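Local atomic coordinates of levansucrase (Bacillus megaterium, PDB entry 3OM4), a protein that belongs to the levansucrase/invertase family of bacterial enzymes and is built as a five-bladed beta-propeller. Residues D111-I114 with D115-K118; Q182-D185 with N186-K189; F271-S274 with E275-K278; E299-D302 with D303-K307. The protein carries 1 engineered substitution. All coordinates share one frame; numbering follows the deposited sequence.

Followed from the N terminus, the four contacts come one after another; none nests inside another and none crosses. Contact 1 rounds the loop between strands 101-108 and 118-122, and contact 2 closes the tip of the hairpin made by strands 170-184 and 187-200. Their centres are about 16 Å apart, and Lys118 NZ of contact 1 probably hydrogen-bonds Asn186 O of contact 2, tying two connections of the same curled sheet. Contact 3 is two successive turns of helix 269-281, on the opposite side of the chain's centre, with about 61 Å between its centre and that of contact 2. Contact 4 closes the hairpin of strands 293-300 and 306-315 in another sheet.

Contact 1. Residues D111-I114 with D115-K118; sequences DKSI and DSWK
Ser113 and Ser116 face each other across a short 3-10 turn, where Ser116 N donates to Ser113 O at 3.1 Å and, one residue on, Trp117 N donates to Ile114 O at 3.2 Å. These two i to i+3 bonds wind the chain into the tight corner that joins strand 101-108 to strand 118-122, neighbouring strands of one propeller sheet.

The side chains of the two serines repeat the backbone link. Ser113 OG sits between its own N and carbonyl carbon (chi1 68°), which brings it within 2.7 Å of Ser116 OG; either hydroxyl could be the donor in this hydrogen bond. On the N-terminal side Asp111 leans over Ser116, its CB 3.6 Å from Ser116 OG, while water 1 donates both to Asp111 OD2 and to Ser116 O. Asp115 OD2 forms a salt bridge with Lys46 NZ, and the buried side chain of Ile114 packs on Lys46 and Ile48.

Trp117 follows Ser116, its indole buried against Phe105 of strand 101-108 and meeting Phe425 edge-to-face. The indole edge is turned to the backbone of Ile114, with Ile114 O 3.5 Å from Trp117 CD1. At the pyrrole nitrogen a water completes the corner: Trp117 NE1 donates to water 2 at 2.9 Å, and that water donates in turn to Lys112 O.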
loop_
_atom_site.group_PDB
_atom_site.type_symbol
_atom_site.label_atom_id
_atom_site.label_comp_id
_atom_site.label_asym_id
_atom_site.label_seq_id
_atom_site.Cartn_x
_atom_site.Cartn_y
_atom_site.Cartn_z
ATOM N N ASP A 111 6.917 -21.909 13.399
ATOM C CA ASP A 111 7.889 -22.137 12.328
ATOM C C ASP A 111 8.466 -20.802 11.866
ATOM O O ASP A 111 7.802 -19.767 11.964
ATOM C CB ASP A 111 7.249 -22.889 11.157
ATOM C CG ASP A 111 7.165 -24.392 11.393
ATOM O OD1 ASP A 111 7.840 -24.913 12.309
ATOM O OD2 ASP A 111 6.420 -25.060 10.645
ATOM N N LYS A 112 9.702 -20.821 11.369
ATOM C CA LYS A 112 10.415 -19.577 11.056
ATOM C C LYS A 112 10.894 -19.449 9.611
ATOM O O LYS A 112 10.903 -18.350 9.058
ATOM C CB LYS A 112 11.594 -19.369 12.023
ATOM C CG LYS A 112 11.219 -19.317 13.515
ATOM C CD LYS A 112 10.138 -18.272 13.831
ATOM C CE LYS A 112 10.676 -16.843 13.811
ATOM N NZ LYS A 112 11.476 -16.520 15.029
ATOM N N SER A 113 11.294 -20.566 9.008
ATOM C CA SER A 113 11.908 -20.554 7.678
ATOM C C SER A 113 10.925 -20.167 6.572
ATOM O O SER A 113 9.712 -20.335 6.718
ATOM C CB SER A 113 12.551 -21.911 7.366
ATOM O OG SER A 113 11.577 -22.930 7.202
ATOM N N ILE A 114 11.461 -19.642 5.472
ATOM C CA ILE A 114 10.659 -19.350 4.283
ATOM C C ILE A 114 10.080 -20.648 3.698
ATOM O O ILE A 114 8.970 -20.654 3.165
ATOM C CB ILE A 114 11.461 -18.541 3.213
ATOM C CG1 ILE A 114 10.557 -18.175 2.024
ATOM C CG2 ILE A 114 12.734 -19.291 2.784
ATOM C CD1 ILE A 114 11.182 -17.245 0.999
ATOM N N ASP A 115 10.832 -21.741 3.829
ATOM C CA ASP A 115 10.381 -23.065 3.386
ATOM C C ASP A 115 9.169 -23.580 4.174
ATOM O O ASP A 115 8.505 -24.528 3.744
ATOM C CB ASP A 115 11.533 -24.080 3.455
ATOM C CG ASP A 115 12.595 -23.855 2.381
ATOM O OD1 ASP A 115 12.319 -23.186 1.361
ATOM O OD2 ASP A 115 13.720 -24.368 2.554
ATOM N N SER A 116 8.881 -22.952 5.315
ATOM C CA SER A 116 7.741 -23.324 6.161
ATOM C C SER A 116 6.408 -22.744 5.683
ATOM O O SER A 116 5.343 -23.135 6.172
ATOM C CB SER A 116 7.988 -22.908 7.614
ATOM O OG SER A 116 9.106 -23.585 8.162
ATOM N N TRP A 117 6.471 -21.801 4.746
ATOM C CA TRP A 117 5.271 -21.202 4.173
ATOM C C TRP A 117 4.645 -22.141 3.160
ATOM O O TRP A 117 5.230 -22.411 2.110
ATOM C CB TRP A 117 5.588 -19.857 3.519
ATOM C CG TRP A 117 5.837 -18.778 4.509
ATOM C CD1 TRP A 117 7.048 -18.303 4.913
ATOM C CD2 TRP A 117 4.850 -18.040 5.236
ATOM N NE1 TRP A 117 6.880 -17.310 5.847
ATOM C CE2 TRP A 117 5.540 -17.128 6.065
ATOM C CE3 TRP A 117 3.448 -18.059 5.267
ATOM C CZ2 TRP A 117 4.878 -16.239 6.915
ATOM C CZ3 TRP A 117 2.789 -17.177 6.120
ATOM C CH2 TRP A 117 3.508 -16.282 6.933
ATOM N N LYS A 118 3.465 -22.651 3.497
ATOM C CA LYS A 118 2.693 -23.488 2.588
ATOM C C LYS A 118 1.718 -22.620 1.797
ATOM O O LYS A 118 1.394 -21.505 2.210
ATOM C CB LYS A 118 1.946 -24.578 3.358
ATOM C CG LYS A 118 2.859 -25.609 4.020
ATOM C CD LYS A 118 2.067 -26.675 4.770
ATOM C CE LYS A 118 1.536 -27.747 3.829
ATOM N NZ LYS A 118 0.952 -28.898 4.575
HETATM O O HOH W 1 4.344 -24.480 8.446
HETATM O O HOH W 2 9.083 -16.523 7.514
HETATM O O HOH W 3 7.607 -22.256 0.883
#

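Contact 2. Residues Q182-D185 with N186-K189; sequences QPND and NTLK
Asn184 and Thr187 stand at the two ends of a type I beta turn that closes the hairpin of strands 170-184 and 187-200 on the protein surface.

Hydrogen bonding centres on one atom. Asn184 OD1 accepts from Asn186 N at 2.8 Å, forming an Asx turn, and from the hydroxyl Thr187 OG1 at 2.9 Å, so two donors grip the carbonyl and limit rotation of the amide. With chi1 at 64° the Asn184 side chain curls back over the turn to meet both. The Asn186 amide lies obliquely across it, the two planes 51° apart.

Two waters add to this. Water 4 accepts from Gln182 NE2 and donates to Asn184 O and Thr187 O, bridging the carbonyls at the two ends of the turn.

Apolar contacts flank the strands. Pro183 CG rests 3.7 Å from Thr187 CB, the ring crossing the threonine at about a right angle, and Gln182 CG lies alongside Leu188 CD2 at 3.8 Å. Leu188 itself is buried against Tyr84 and Ile86.

Water 5 bridges the two asparagine side chains, accepting from Asn184 ND2 at 2.8 Å and donating to Asn186 OD1 at 2.6 Å.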
loop_
_atom_site.group_PDB
_atom_site.type_symbol
_atom_site.label_atom_id
_atom_site.label_comp_id
_atom_site.label_asym_id
_atom_site.label_seq_id
_atom_site.Cartn_x
_atom_site.Cartn_y
_atom_site.Cartn_z
ATOM N N GLN A 182 -9.777 -27.275 7.682
ATOM C CA GLN A 182 -8.552 -28.017 7.950
ATOM C C GLN A 182 -8.736 -29.482 7.553
ATOM O O GLN A 182 -9.318 -30.258 8.316
ATOM C CB GLN A 182 -8.171 -27.906 9.429
ATOM C CG GLN A 182 -7.673 -26.535 9.850
ATOM C CD GLN A 182 -7.648 -26.362 11.354
ATOM O OE1 GLN A 182 -8.676 -26.098 11.979
ATOM N NE2 GLN A 182 -6.468 -26.501 11.945
ATOM N N PRO A 183 -8.255 -29.862 6.352
ATOM C CA PRO A 183 -8.370 -31.250 5.881
ATOM C C PRO A 183 -7.556 -32.235 6.724
ATOM O O PRO A 183 -7.911 -33.413 6.807
ATOM C CB PRO A 183 -7.830 -31.192 4.446
ATOM C CG PRO A 183 -7.023 -29.953 4.376
ATOM C CD PRO A 183 -7.639 -28.986 5.337
ATOM N N ASN A 184 -6.473 -31.745 7.326
ATOM C CA ASN A 184 -5.689 -32.496 8.308
ATOM C C ASN A 184 -4.974 -31.561 9.290
ATOM O O ASN A 184 -5.172 -30.342 9.247
ATOM C CB ASN A 184 -4.704 -33.459 7.622
ATOM C CG ASN A 184 -3.646 -32.743 6.791
ATOM O OD1 ASN A 184 -3.069 -31.738 7.214
ATOM N ND2 ASN A 184 -3.373 -33.277 5.607
ATOM N N ASP A 185 -4.140 -32.136 10.156
ATOM C CA ASP A 185 -3.431 -31.387 11.204
ATOM C C ASP A 185 -2.419 -30.346 10.709
ATOM O O ASP A 185 -2.058 -29.434 11.457
ATOM C CB ASP A 185 -2.732 -32.350 12.174
ATOM C CG ASP A 185 -3.628 -32.780 13.322
ATOM O OD1 ASP A 185 -4.483 -33.670 13.118
ATOM O OD2 ASP A 185 -3.462 -32.237 14.438
ATOM N N ASN A 186 -1.966 -30.479 9.464
ATOM C CA ASN A 186 -0.917 -29.599 8.933
ATOM C C ASN A 186 -1.292 -28.806 7.671
ATOM O O ASN A 186 -0.425 -28.191 7.042
ATOM C CB ASN A 186 0.386 -30.385 8.714
ATOM C CG ASN A 186 0.237 -31.505 7.695
ATOM O OD1 ASN A 186 0.052 -31.260 6.501
ATOM N ND2 ASN A 186 0.335 -32.746 8.163
ATOM N N THR A 187 -2.575 -28.813 7.315
ATOM C CA THR A 187 -3.044 -28.156 6.093
ATOM C C THR A 187 -4.223 -27.214 6.353
ATOM O O THR A 187 -5.124 -27.525 7.135
ATOM C CB THR A 187 -3.438 -29.195 5.007
ATOM O OG1 THR A 187 -2.405 -30.179 4.880
ATOM C CG2 THR A 187 -3.659 -28.530 3.647
ATOM N N LEU A 188 -4.187 -26.055 5.701
ATOM C CA LEU A 188 -5.336 -25.163 5.607
ATOM C C LEU A 188 -5.848 -25.185 4.173
ATOM O O LEU A 188 -5.062 -25.259 3.229
ATOM C CB LEU A 188 -4.958 -23.733 5.996
ATOM C CG LEU A 188 -4.752 -23.359 7.465
ATOM C CD1 LEU A 188 -4.278 -21.920 7.555
ATOM C CD2 LEU A 188 -6.023 -23.539 8.289
ATOM N N LYS A 189 -7.165 -25.115 4.018
ATOM C CA LYS A 189 -7.791 -25.136 2.702
ATOM C C LYS A 189 -8.717 -23.937 2.535
ATOM O O LYS A 189 -9.439 -23.572 3.462
ATOM C CB LYS A 189 -8.586 -26.435 2.520
ATOM C CG LYS A 189 -9.280 -26.580 1.166
ATOM C CD LYS A 189 -10.273 -27.730 1.179
ATOM C CE LYS A 189 -11.063 -27.792 -0.119
ATOM N NZ LYS A 189 -12.019 -28.934 -0.129
HETATM O O HOH W 4 -4.424 -27.874 9.973
HETATM O O HOH W 5 -0.763 -33.045 4.762
#

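Contact 3. Residues F271-S274 with E275-K278; sequences FFQS and EKKK
Phe271 and Glu275 run alongside each other in the same direction, on the face of the helix that packs on helix 20-24. The CB of Glu275 is set over one face of the Phe271 ring, and bending of the glutamate at chi2 (92°) brings its carboxylate to the ring's far end, Glu275 CD 3.8 Å from Phe271 CZ, with the carboxylate and ring planes 33° apart. Glu275 is buried, and its OE2 is met by a salt bridge from Arg20, so the charge is probably well compensated there. Beside this pair Phe272, also buried, meets the aliphatic part of Lys276 obliquely, Phe272 CZ to Lys276 CD 3.8 Å, and packs on Tyr265 edge-to-face.

At its tip the same lysine is polar: Lys276 NZ donates to Gln273 OE1 at 3.0 Å, while its stronger partner is Asp8, whose carboxylate also takes a hydrogen bond from Gln273 NE2. All this rides on regular alpha-helix, the middle turns of helix 269-281, where Glu275 N, Lys276 N and Lys277 N bond to the carbonyls four residues back; Lys276 N to Phe272 O measures 2.9 Å.

The outward side is looser. Ser274 OG lies within hydrogen-bonding reach of both Pro270 O and Phe271 O, and its one proton can serve one at a time. Lys277 touches the preceding turn chiefly through CB, 3.4 Å from Gln273 O, and Lys278 reaches away to a salt bridge with Asp349.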
loop_
_atom_site.group_PDB
_atom_site.type_symbol
_atom_site.label_atom_id
_atom_site.label_comp_id
_atom_site.label_asym_id
_atom_site.label_seq_id
_atom_site.Cartn_x
_atom_site.Cartn_y
_atom_site.Cartn_z
ATOM N N PHE A 271 10.255 30.488 -0.581
ATOM C CA PHE A 271 10.275 29.094 -1.027
ATOM C C PHE A 271 9.105 28.834 -1.969
ATOM O O PHE A 271 9.294 28.298 -3.059
ATOM C CB PHE A 271 10.253 28.108 0.149
ATOM C CG PHE A 271 10.111 26.669 -0.275
ATOM C CD1 PHE A 271 11.206 25.969 -0.777
ATOM C CD2 PHE A 271 8.882 26.018 -0.191
ATOM C CE1 PHE A 271 11.080 24.638 -1.187
ATOM C CE2 PHE A 271 8.746 24.692 -0.597
ATOM C CZ PHE A 271 9.849 24.001 -1.098
ATOM N N PHE A 272 7.908 29.234 -1.546
ATOM C CA PHE A 272 6.710 29.095 -2.363
ATOM C C PHE A 272 6.886 29.750 -3.738
ATOM O O PHE A 272 6.658 29.110 -4.764
ATOM C CB PHE A 272 5.487 29.650 -1.616
ATOM C CG PHE A 272 4.275 29.849 -2.483
ATOM C CD1 PHE A 272 3.624 28.763 -3.064
ATOM C CD2 PHE A 272 3.777 31.129 -2.709
ATOM C CE1 PHE A 272 2.499 28.948 -3.865
ATOM C CE2 PHE A 272 2.657 31.325 -3.510
ATOM C CZ PHE A 272 2.015 30.229 -4.090
ATOM N N GLN A 273 7.326 31.006 -3.757
ATOM C CA GLN A 273 7.501 31.738 -5.016
ATOM C C GLN A 273 8.528 31.114 -5.966
ATOM O O GLN A 273 8.269 30.999 -7.166
ATOM C CB GLN A 273 7.821 33.218 -4.758
ATOM C CG GLN A 273 6.734 33.990 -3.992
ATOM C CD GLN A 273 5.401 34.092 -4.731
ATOM O OE1 GLN A 273 5.311 33.840 -5.934
ATOM N NE2 GLN A 273 4.358 34.471 -4.004
ATOM N N SER A 274 9.680 30.707 -5.434
ATOM C CA SER A 274 10.739 30.106 -6.256
ATOM C C SER A 274 10.372 28.712 -6.776
ATOM O O SER A 274 10.653 28.380 -7.929
ATOM C CB SER A 274 12.060 30.051 -5.488
ATOM O OG SER A 274 11.940 29.257 -4.322
ATOM N N GLU A 275 9.751 27.910 -5.911
ATOM C CA GLU A 275 9.315 26.556 -6.252
ATOM C C GLU A 275 8.189 26.592 -7.286
ATOM O O GLU A 275 8.189 25.814 -8.243
ATOM C CB GLU A 275 8.860 25.825 -4.983
ATOM C CG GLU A 275 8.553 24.344 -5.157
ATOM C CD GLU A 275 9.744 23.436 -4.888
ATOM O OE1 GLU A 275 10.897 23.919 -4.851
ATOM O OE2 GLU A 275 9.519 22.222 -4.715
ATOM N N LYS A 276 7.236 27.500 -7.082
ATOM C CA LYS A 276 6.105 27.667 -7.994
ATOM C C LYS A 276 6.560 28.125 -9.383
ATOM O O LYS A 276 6.102 27.592 -10.394
ATOM C CB LYS A 276 5.075 28.637 -7.402
ATOM C CG LYS A 276 3.897 28.970 -8.315
ATOM C CD LYS A 276 3.016 30.079 -7.742
ATOM C CE LYS A 276 3.839 31.304 -7.350
ATOM N NZ LYS A 276 3.055 32.566 -7.426
ATOM N N LYS A 277 7.462 29.102 -9.430
ATOM C CA LYS A 277 7.961 29.615 -10.709
ATOM C C LYS A 277 8.622 28.509 -11.528
ATOM O O LYS A 277 8.366 28.386 -12.727
ATOM C CB LYS A 277 8.922 30.785 -10.491
ATOM C CG LYS A 277 9.486 31.393 -11.775
ATOM C CD LYS A 277 10.008 32.803 -11.541
ATOM C CE LYS A 277 11.078 32.843 -10.459
ATOM N NZ LYS A 277 11.226 34.210 -9.891
ATOM N N LYS A 278 9.455 27.709 -10.864
ATOM C CA LYS A 278 10.147 26.577 -11.485
ATOM C C LYS A 278 9.161 25.530 -12.012
ATOM O O LYS A 278 9.352 24.984 -13.099
ATOM C CB LYS A 278 11.120 25.945 -10.481
ATOM C CG LYS A 278 12.130 24.966 -11.078
ATOM C CD LYS A 278 13.082 24.462 -9.997
ATOM C CE LYS A 278 14.217 23.622 -10.568
ATOM N NZ LYS A 278 13.769 22.283 -11.045
#

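Contact 4. Residues E299-D302 with D303-K307; sequences ELND and DYTLK
Glu299 and Lys307 meet across a beta hairpin in a salt bridge, Lys307 NZ to Glu299 OE2 at 2.9 Å. The glutamate is stretched out, while the lysine bends at chi3 (-71°) so that its ammonium comes down on the oxygen from above the carboxylate plane. Its CD and CE cross the acid obliquely on the way, and Lys307 CE also lies 3.5 Å from Asn301 ND2, with the asparagine crossing the lysine at about a right angle.

The strands 293-300 and 306-315 are joined by a type I turn from Asn301 to Tyr304 followed by a G1 beta bulge: Tyr304 N donates to Asn301 O, and Asn301 N donates to Thr305 O at 2.8 Å, with Tyr304 itself in the left-handed conformation (phi 71°). Tyr304 O, buried by the turn, has no polar partner in the model. Asp303 braces the bulge as an Asx turn. Its OD1 accepts from Thr305 N and from Thr305 OG1, the latter at 2.7 Å on the syn side.

The Tyr304 ring is met at a face and at an edge. Asp302 O sits over one of its faces, 3.7 Å from CE2 and towards the rim, and Leu300 CD1 comes to the ring's edge, 4.2 Å from Tyr304 CD1. Leu300 is otherwise buried against Ile199 and Phe159.

Glu299 OE2 also receives a hydrogen bond from His238, so two donors converge on one buried oxygen, which would probably favour the ionised carboxylate.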
loop_
_atom_site.group_PDB
_atom_site.type_symbol
_atom_site.label_atom_id
_atom_site.label_comp_id
_atom_site.label_asym_id
_atom_site.label_seq_id
_atom_site.Cartn_x
_atom_site.Cartn_y
_atom_site.Cartn_z
ATOM N N GLU A 299 -15.930 4.836 6.483
ATOM C CA GLU A 299 -16.457 4.003 7.555
ATOM C C GLU A 299 -17.364 2.927 6.966
ATOM O O GLU A 299 -18.099 3.173 6.004
ATOM C CB GLU A 299 -17.206 4.826 8.615
ATOM C CG GLU A 299 -17.533 4.000 9.876
ATOM C CD GLU A 299 -18.375 4.728 10.909
ATOM O OE1 GLU A 299 -18.564 5.961 10.794
ATOM O OE2 GLU A 299 -18.847 4.048 11.851
ATOM N N LEU A 300 -17.288 1.734 7.547
ATOM C CA LEU A 300 -18.100 0.606 7.127
ATOM C C LEU A 300 -19.170 0.279 8.158
ATOM O O LEU A 300 -19.012 0.561 9.348
ATOM C CB LEU A 300 -17.223 -0.631 6.899
ATOM C CG LEU A 300 -16.012 -0.515 5.967
ATOM C CD1 LEU A 300 -15.263 -1.839 5.909
ATOM C CD2 LEU A 300 -16.435 -0.072 4.573
ATOM N N ASN A 301 -20.261 -0.312 7.684
ATOM C CA ASN A 301 -21.258 -0.916 8.558
ATOM C C ASN A 301 -20.742 -2.255 9.077
ATOM O O ASN A 301 -19.686 -2.726 8.646
ATOM C CB ASN A 301 -22.575 -1.109 7.802
ATOM C CG ASN A 301 -23.395 0.164 7.715
ATOM O OD1 ASN A 301 -23.600 0.713 6.635
ATOM N ND2 ASN A 301 -23.876 0.636 8.857
ATOM N N ASP A 302 -21.485 -2.868 9.995
ATOM C CA ASP A 302 -21.112 -4.175 10.537
ATOM C C ASP A 302 -21.115 -5.285 9.479
ATOM O O ASP A 302 -20.402 -6.279 9.624
ATOM C CB ASP A 302 -22.008 -4.550 11.720
ATOM C CG ASP A 302 -21.744 -3.693 12.952
ATOM O OD1 ASP A 302 -20.671 -3.054 13.031
ATOM O OD2 ASP A 302 -22.617 -3.661 13.846
ATOM N N ASP A 303 -21.901 -5.100 8.416
ATOM C CA ASP A 303 -21.929 -6.037 7.287
ATOM C C ASP A 303 -20.918 -5.667 6.192
ATOM O O ASP A 303 -20.933 -6.240 5.101
ATOM C CB ASP A 303 -23.349 -6.154 6.704
ATOM C CG ASP A 303 -23.872 -4.841 6.127
ATOM O OD1 ASP A 303 -23.099 -3.865 6.010
ATOM O OD2 ASP A 303 -25.073 -4.789 5.781
ATOM N N TYR A 304 -20.052 -4.700 6.501
ATOM C CA TYR A 304 -18.968 -4.245 5.612
ATOM C C TYR A 304 -19.414 -3.460 4.376
ATOM O O TYR A 304 -18.619 -3.234 3.460
ATOM C CB TYR A 304 -18.023 -5.400 5.240
ATOM C CG TYR A 304 -17.536 -6.148 6.453
ATOM C CD1 TYR A 304 -16.566 -5.599 7.290
ATOM C CD2 TYR A 304 -18.072 -7.390 6.788
ATOM C CE1 TYR A 304 -16.129 -6.276 8.418
ATOM C CE2 TYR A 304 -17.644 -8.073 7.912
ATOM C CZ TYR A 304 -16.673 -7.511 8.720
ATOM O OH TYR A 304 -16.252 -8.191 9.833
ATOM N N THR A 305 -20.672 -3.026 4.359
ATOM C CA THR A 305 -21.117 -2.081 3.342
ATOM C C THR A 305 -20.666 -0.682 3.742
ATOM O O THR A 305 -20.348 -0.432 4.908
ATOM C CB THR A 305 -22.652 -2.085 3.141
ATOM O OG1 THR A 305 -23.305 -1.746 4.374
ATOM C CG2 THR A 305 -23.138 -3.444 2.651
ATOM N N LEU A 306 -20.631 0.222 2.770
ATOM C CA LEU A 306 -20.244 1.608 3.012
ATOM C C LEU A 306 -21.233 2.311 3.942
ATOM O O LEU A 306 -22.438 2.298 3.695
ATOM C CB LEU A 306 -20.140 2.363 1.681
ATOM C CG LEU A 306 -19.957 3.884 1.727
ATOM C CD1 LEU A 306 -18.578 4.263 2.259
ATOM C CD2 LEU A 306 -20.181 4.486 0.350
ATOM N N LYS A 307 -20.716 2.912 5.010
ATOM C CA LYS A 307 -21.533 3.724 5.909
ATOM C C LYS A 307 -21.370 5.221 5.633
ATOM O O LYS A 307 -22.361 5.949 5.531
ATOM C CB LYS A 307 -21.212 3.417 7.375
ATOM C CG LYS A 307 -22.188 4.053 8.363
ATOM C CD LYS A 307 -21.639 4.099 9.790
ATOM C CE LYS A 307 -21.591 2.715 10.425
ATOM N NZ LYS A 307 -21.413 2.781 11.900
HETATM O O HOH W 6 -21.667 0.057 12.477
#